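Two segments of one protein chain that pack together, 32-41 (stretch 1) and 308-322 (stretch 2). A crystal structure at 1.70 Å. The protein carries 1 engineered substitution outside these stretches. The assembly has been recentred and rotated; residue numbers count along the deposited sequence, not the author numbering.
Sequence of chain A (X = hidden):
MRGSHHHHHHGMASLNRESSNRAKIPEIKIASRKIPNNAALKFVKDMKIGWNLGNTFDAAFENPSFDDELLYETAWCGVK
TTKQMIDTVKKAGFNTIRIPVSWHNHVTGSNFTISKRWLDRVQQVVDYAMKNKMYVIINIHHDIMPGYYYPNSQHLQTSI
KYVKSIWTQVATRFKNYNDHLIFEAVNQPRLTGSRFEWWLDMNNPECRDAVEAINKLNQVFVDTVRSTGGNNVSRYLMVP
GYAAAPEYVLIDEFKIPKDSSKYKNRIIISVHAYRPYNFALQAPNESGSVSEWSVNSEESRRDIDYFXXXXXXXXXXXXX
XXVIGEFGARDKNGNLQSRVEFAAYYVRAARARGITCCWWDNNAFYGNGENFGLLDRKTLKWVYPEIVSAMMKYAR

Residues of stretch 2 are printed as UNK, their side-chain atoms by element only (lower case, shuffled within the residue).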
# COMPACT_ATOMS: atom_id res chain seq x y z
N SER A 32 20.50 -12.10 -7.36
CA SER A 32 19.91 -10.87 -7.89
C SER A 32 19.70 -11.01 -9.40
O SER A 32 20.51 -11.60 -10.12
CB SER A 32 20.79 -9.65 -7.60
OG SER A 32 20.18 -8.45 -8.07
N ARG A 33 18.58 -10.48 -9.87
CA ARG A 33 18.31 -10.36 -11.29
C ARG A 33 18.96 -9.09 -11.83
O ARG A 33 19.37 -8.20 -11.08
CB ARG A 33 16.80 -10.34 -11.55
CG ARG A 33 16.03 -11.58 -11.04
CD ARG A 33 16.44 -12.86 -11.71
NE ARG A 33 15.82 -13.01 -13.02
CZ ARG A 33 14.53 -13.26 -13.19
NH1 ARG A 33 13.71 -13.39 -12.12
NH2 ARG A 33 14.05 -13.36 -14.41
N LYS A 34 19.03 -8.99 -13.15
CA LYS A 34 19.48 -7.75 -13.76
C LYS A 34 18.42 -6.69 -13.54
O LYS A 34 17.25 -6.89 -13.89
CB LYS A 34 19.73 -7.94 -15.25
CG LYS A 34 20.19 -6.68 -15.94
CD LYS A 34 21.59 -6.27 -15.47
CE LYS A 34 22.18 -5.14 -16.34
NZ LYS A 34 21.48 -3.84 -16.14
N ILE A 35 18.81 -5.58 -12.93
CA ILE A 35 17.92 -4.46 -12.66
C ILE A 35 18.36 -3.29 -13.54
O ILE A 35 19.53 -2.87 -13.45
CB ILE A 35 17.92 -4.05 -11.17
CG1 ILE A 35 17.78 -5.27 -10.24
CG2 ILE A 35 16.83 -3.00 -10.92
CD1 ILE A 35 16.61 -6.14 -10.54
N PRO A 36 17.52 -2.79 -14.44
CA PRO A 36 17.96 -1.68 -15.28
C PRO A 36 18.41 -0.49 -14.44
O PRO A 36 17.83 -0.18 -13.40
CB PRO A 36 16.73 -1.35 -16.12
CG PRO A 36 16.00 -2.69 -16.18
CD PRO A 36 16.20 -3.31 -14.85
N ASN A 37 19.47 0.17 -14.91
CA ASN A 37 19.99 1.33 -14.20
C ASN A 37 19.25 2.55 -14.72
O ASN A 37 19.60 3.11 -15.77
CB ASN A 37 21.49 1.47 -14.39
CG ASN A 37 22.08 2.57 -13.54
OD1 ASN A 37 22.33 2.38 -12.35
ND2 ASN A 37 22.29 3.74 -14.13
N ASN A 38 18.22 2.95 -14.01
CA ASN A 38 17.55 4.20 -14.32
C ASN A 38 17.10 4.86 -13.02
O ASN A 38 17.21 4.29 -11.93
CB ASN A 38 16.36 4.00 -15.28
CG ASN A 38 15.24 3.16 -14.69
OD1 ASN A 38 14.99 3.16 -13.49
ND2 ASN A 38 14.55 2.45 -15.56
N ALA A 39 16.64 6.10 -13.14
CA ALA A 39 16.32 6.89 -11.96
C ALA A 39 15.19 6.26 -11.15
O ALA A 39 15.22 6.25 -9.92
CB ALA A 39 15.95 8.32 -12.36
N ALA A 40 14.19 5.71 -11.84
CA ALA A 40 13.02 5.19 -11.15
C ALA A 40 13.38 4.00 -10.29
O ALA A 40 12.93 3.89 -9.15
CB ALA A 40 11.95 4.79 -12.18
N LEU A 41 14.21 3.11 -10.82
CA LEU A 41 14.54 1.93 -10.04
C LEU A 41 15.53 2.25 -8.93
O LEU A 41 15.47 1.61 -7.87
CB LEU A 41 15.03 0.81 -10.97
CG LEU A 41 13.89 0.24 -11.83
CD1 LEU A 41 14.44 -0.71 -12.90
CD2 LEU A 41 12.85 -0.47 -11.00
N UNK A 308 6.12 -12.37 -8.14
CA UNK A 308 7.25 -11.46 -8.28
C UNK A 308 7.97 -11.69 -9.60
O UNK A 308 8.39 -10.72 -10.26
s UNK A 308 8.86 -11.17 -4.53
c UNK A 308 7.93 -10.63 -3.12
c UNK A 308 7.59 -11.20 -5.78
c UNK A 308 8.19 -11.64 -7.09
N UNK A 309 8.09 -12.95 -10.01
CA UNK A 309 8.66 -13.24 -11.32
C UNK A 309 7.86 -12.59 -12.44
O UNK A 309 8.43 -12.04 -13.39
o UNK A 309 9.73 -16.68 -10.68
o UNK A 309 10.84 -14.77 -10.47
c UNK A 309 8.70 -14.75 -11.57
c UNK A 309 9.84 -15.44 -10.85
N UNK A 310 6.53 -12.64 -12.37
CA UNK A 310 5.73 -12.09 -13.45
C UNK A 310 5.84 -10.57 -13.48
O UNK A 310 5.86 -9.96 -14.57
c UNK A 310 4.26 -12.52 -13.31
c UNK A 310 4.02 -14.03 -13.38
c UNK A 310 4.35 -14.61 -14.71
n UNK A 310 5.94 -15.99 -16.09
c UNK A 310 5.72 -15.29 -14.76
N UNK A 311 5.89 -9.93 -12.30
CA UNK A 311 6.06 -8.48 -12.22
C UNK A 311 7.44 -8.05 -12.70
O UNK A 311 7.58 -7.01 -13.37
c UNK A 311 4.36 -7.68 -8.81
c UNK A 311 5.82 -8.01 -10.79
c UNK A 311 4.39 -8.08 -10.26
c UNK A 311 3.43 -7.20 -11.06
N UNK A 312 8.48 -8.82 -12.37
CA UNK A 312 9.80 -8.54 -12.92
C UNK A 312 9.78 -8.65 -14.45
O UNK A 312 10.33 -7.78 -15.15
c UNK A 312 10.83 -9.48 -12.31
c UNK A 312 14.30 -8.19 -13.06
c UNK A 312 12.19 -9.33 -12.92
c UNK A 312 12.59 -10.15 -13.97
o UNK A 312 15.94 -8.88 -14.69
c UNK A 312 14.69 -9.02 -14.11
c UNK A 312 13.06 -8.35 -12.49
c UNK A 312 13.83 -10.00 -14.57
N UNK A 313 9.12 -9.67 -15.00
CA UNK A 313 9.10 -9.87 -16.44
C UNK A 313 8.41 -8.71 -17.15
O UNK A 313 8.89 -8.20 -18.17
c UNK A 313 9.15 -12.41 -16.40
o UNK A 313 10.33 -12.32 -16.02
c UNK A 313 8.39 -11.17 -16.82
o UNK A 313 8.54 -13.51 -16.49
N UNK A 314 7.24 -8.29 -16.64
CA UNK A 314 6.44 -7.32 -17.37
C UNK A 314 6.94 -5.89 -17.16
O UNK A 314 6.89 -5.07 -18.09
c UNK A 314 2.58 -6.76 -17.57
n UNK A 314 0.30 -6.03 -18.33
c UNK A 314 1.77 -5.83 -18.46
c UNK A 314 4.97 -7.41 -16.94
c UNK A 314 4.08 -6.50 -17.77
N UNK A 315 7.40 -5.58 -15.95
CA UNK A 315 7.68 -4.20 -15.58
C UNK A 315 9.15 -3.96 -15.24
O UNK A 315 9.81 -3.22 -15.96
c UNK A 315 3.40 -3.08 -15.96
c UNK A 315 4.50 -4.68 -13.98
c UNK A 315 5.33 -3.84 -14.70
c UNK A 315 6.80 -3.78 -14.41
c UNK A 315 4.77 -3.05 -15.69
c UNK A 315 3.13 -4.72 -14.26
c UNK A 315 2.60 -3.93 -15.25
N UNK A 316 9.68 -4.54 -14.16
CA UNK A 316 11.00 -4.12 -13.69
C UNK A 316 12.05 -4.34 -14.77
O UNK A 316 12.93 -3.49 -14.99
c UNK A 316 12.78 -4.46 -11.97
c UNK A 316 11.38 -4.86 -12.40
c UNK A 316 10.36 -4.59 -11.30
N UNK A 317 12.03 -5.51 -15.41
CA UNK A 317 13.03 -5.84 -16.42
C UNK A 317 12.99 -4.88 -17.59
O UNK A 317 13.98 -4.76 -18.33
o UNK A 317 11.65 -7.37 -17.73
c UNK A 317 12.82 -7.28 -16.92
N UNK A 318 11.86 -4.19 -17.78
CA UNK A 318 11.67 -3.20 -18.82
C UNK A 318 11.92 -1.79 -18.29
O UNK A 318 11.72 -0.81 -19.04
c UNK A 318 9.87 -4.70 -19.86
c UNK A 318 10.26 -3.29 -19.41
c UNK A 318 10.91 -5.31 -20.77
n UNK A 318 11.43 -7.23 -22.27
c UNK A 318 10.40 -6.60 -21.39
N UNK A 319 12.32 -1.66 -17.03
CA UNK A 319 12.66 -0.38 -16.45
C UNK A 319 11.54 0.29 -15.71
O UNK A 319 11.74 1.42 -15.20
N UNK A 320 10.38 -0.35 -15.60
CA UNK A 320 9.20 0.25 -15.02
C UNK A 320 9.18 -0.09 -13.53
O UNK A 320 9.23 -1.28 -13.18
c UNK A 320 6.71 0.34 -15.05
c UNK A 320 7.93 -0.23 -15.72
c UNK A 320 6.99 -0.56 -18.04
c UNK A 320 8.00 0.15 -17.19
N UNK A 321 9.08 0.89 -12.63
CA UNK A 321 9.15 0.59 -11.20
C UNK A 321 7.87 -0.01 -10.64
O UNK A 321 6.76 0.32 -11.06
c UNK A 321 9.42 1.96 -10.58
c UNK A 321 9.07 2.35 -12.89
c UNK A 321 8.76 2.92 -11.53
N UNK A 322 8.06 -0.88 -9.66
CA UNK A 322 7.01 -1.61 -8.95
C UNK A 322 7.27 -1.53 -7.45
O UNK A 322 8.39 -1.77 -7.00
c UNK A 322 6.00 -3.87 -8.54
c UNK A 322 6.75 -3.26 -10.87
c UNK A 322 7.00 -3.09 -9.37
O HOH W 1 11.26 -13.89 -13.89

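Position 308 sits on a helix already under way, with an unbranched chain of two carbons, a sulfur and a carbon that stays out of reach of stretch 1: Met 308. Position 309 carries two carbons, the second bearing two oxygens. One oxygen lies 3.6 Å from Arg 33 NH1, near the plane of the guanidinium; two carbons ending in two oxygens are Asp 309, its OD1 forming a salt bridge there.

Position 310, four carbons in a row ending in nitrogen, is Lys 310, out of reach of stretch 1. Position 311, four carbons forked at the second, is Leu 311, buried but away from this contact.

Position 312 has one carbon, then a six-carbon ring bearing an oxygen, and its CA-to-CB bond points toward stretch 1. The oxygen comes within 2.5 Å of Lys 34 O: Tyr 312, whose OH donates a short hydrogen bond to that carbonyl. One face of the ring is covered by Arg 33 CG, and Tyr 312 CE2 lies over a face of the guanidinium, 3.4 Å from Arg 33 NH2. Ile 35 CD1 reaches the ring edge, 4.0 Å from Tyr 312 CE1.

Position 313 repeats the two-carbon, two-oxygen pattern. Its CA-to-CB bond points away, yet one oxygen comes back to 4.2 Å from Arg 33 NH2, beyond a salt bridge: Asp 313. Water 1 closes the gap, donating to Asp 313 OD1 at 2.8 Å and accepting from Arg 33 NH2 at 2.9 Å.

Position 314, another four-carbon chain ending in nitrogen, is Lys 314, extended and remote. Position 315, one carbon and an unsubstituted six-carbon ring, is Phe 315, buried away from this contact. Position 316 has one carbon carrying two more and meets Leu 41: Val 316, with Val 316 CG1 4.1 Å from Leu 41 CD2. Val 316 O also lies 3.8 Å from Leu 41 CD1 and 3.3 Å from Pro 36 CD.

Position 317, one carbon and one oxygen, its CA-to-CB bond directed away, puts its backbone O 3.6 Å from Pro 36 CG: Ser 317. Position 318, four carbons and a terminal nitrogen, its CA-to-CB bond also directed away, is Lys 318.

Position 319 has no side-chain atoms and a positive phi of 95°, and its backbone O accepts from Asn 38 ND2 at 3.0 Å. It is Gly 319, closing the helix in a Schellman motif. An ideal CB would be jammed against the preceding carbonyl and only 3.1 Å from Asn 38 ND2.

Position 320, four carbons forked at the first, its CA-to-CB bond directed away, is Ile 320. Position 321 has three carbons closing onto the backbone N, one of them 3.8 Å from Ala 40 CB: Pro 321. Position 322, one carbon carrying two, is Val 322, outside the contact.

The contact combines a tyrosine anchored on a backbone carbonyl, a charged margin around Arg 33, a glycine turn, and an apolar patch in which Leu 41 CD2 meets Val 316 CG1 and, at 4.2 Å, Pro 321 CB. Asn 38 serves both stretches: Asn 38 OD1 caps its own helix through Leu 41 N at 2.8 Å, while ND2 holds the turn.

Stretch 2 308-322: MDKLYDKFVSKGIPV
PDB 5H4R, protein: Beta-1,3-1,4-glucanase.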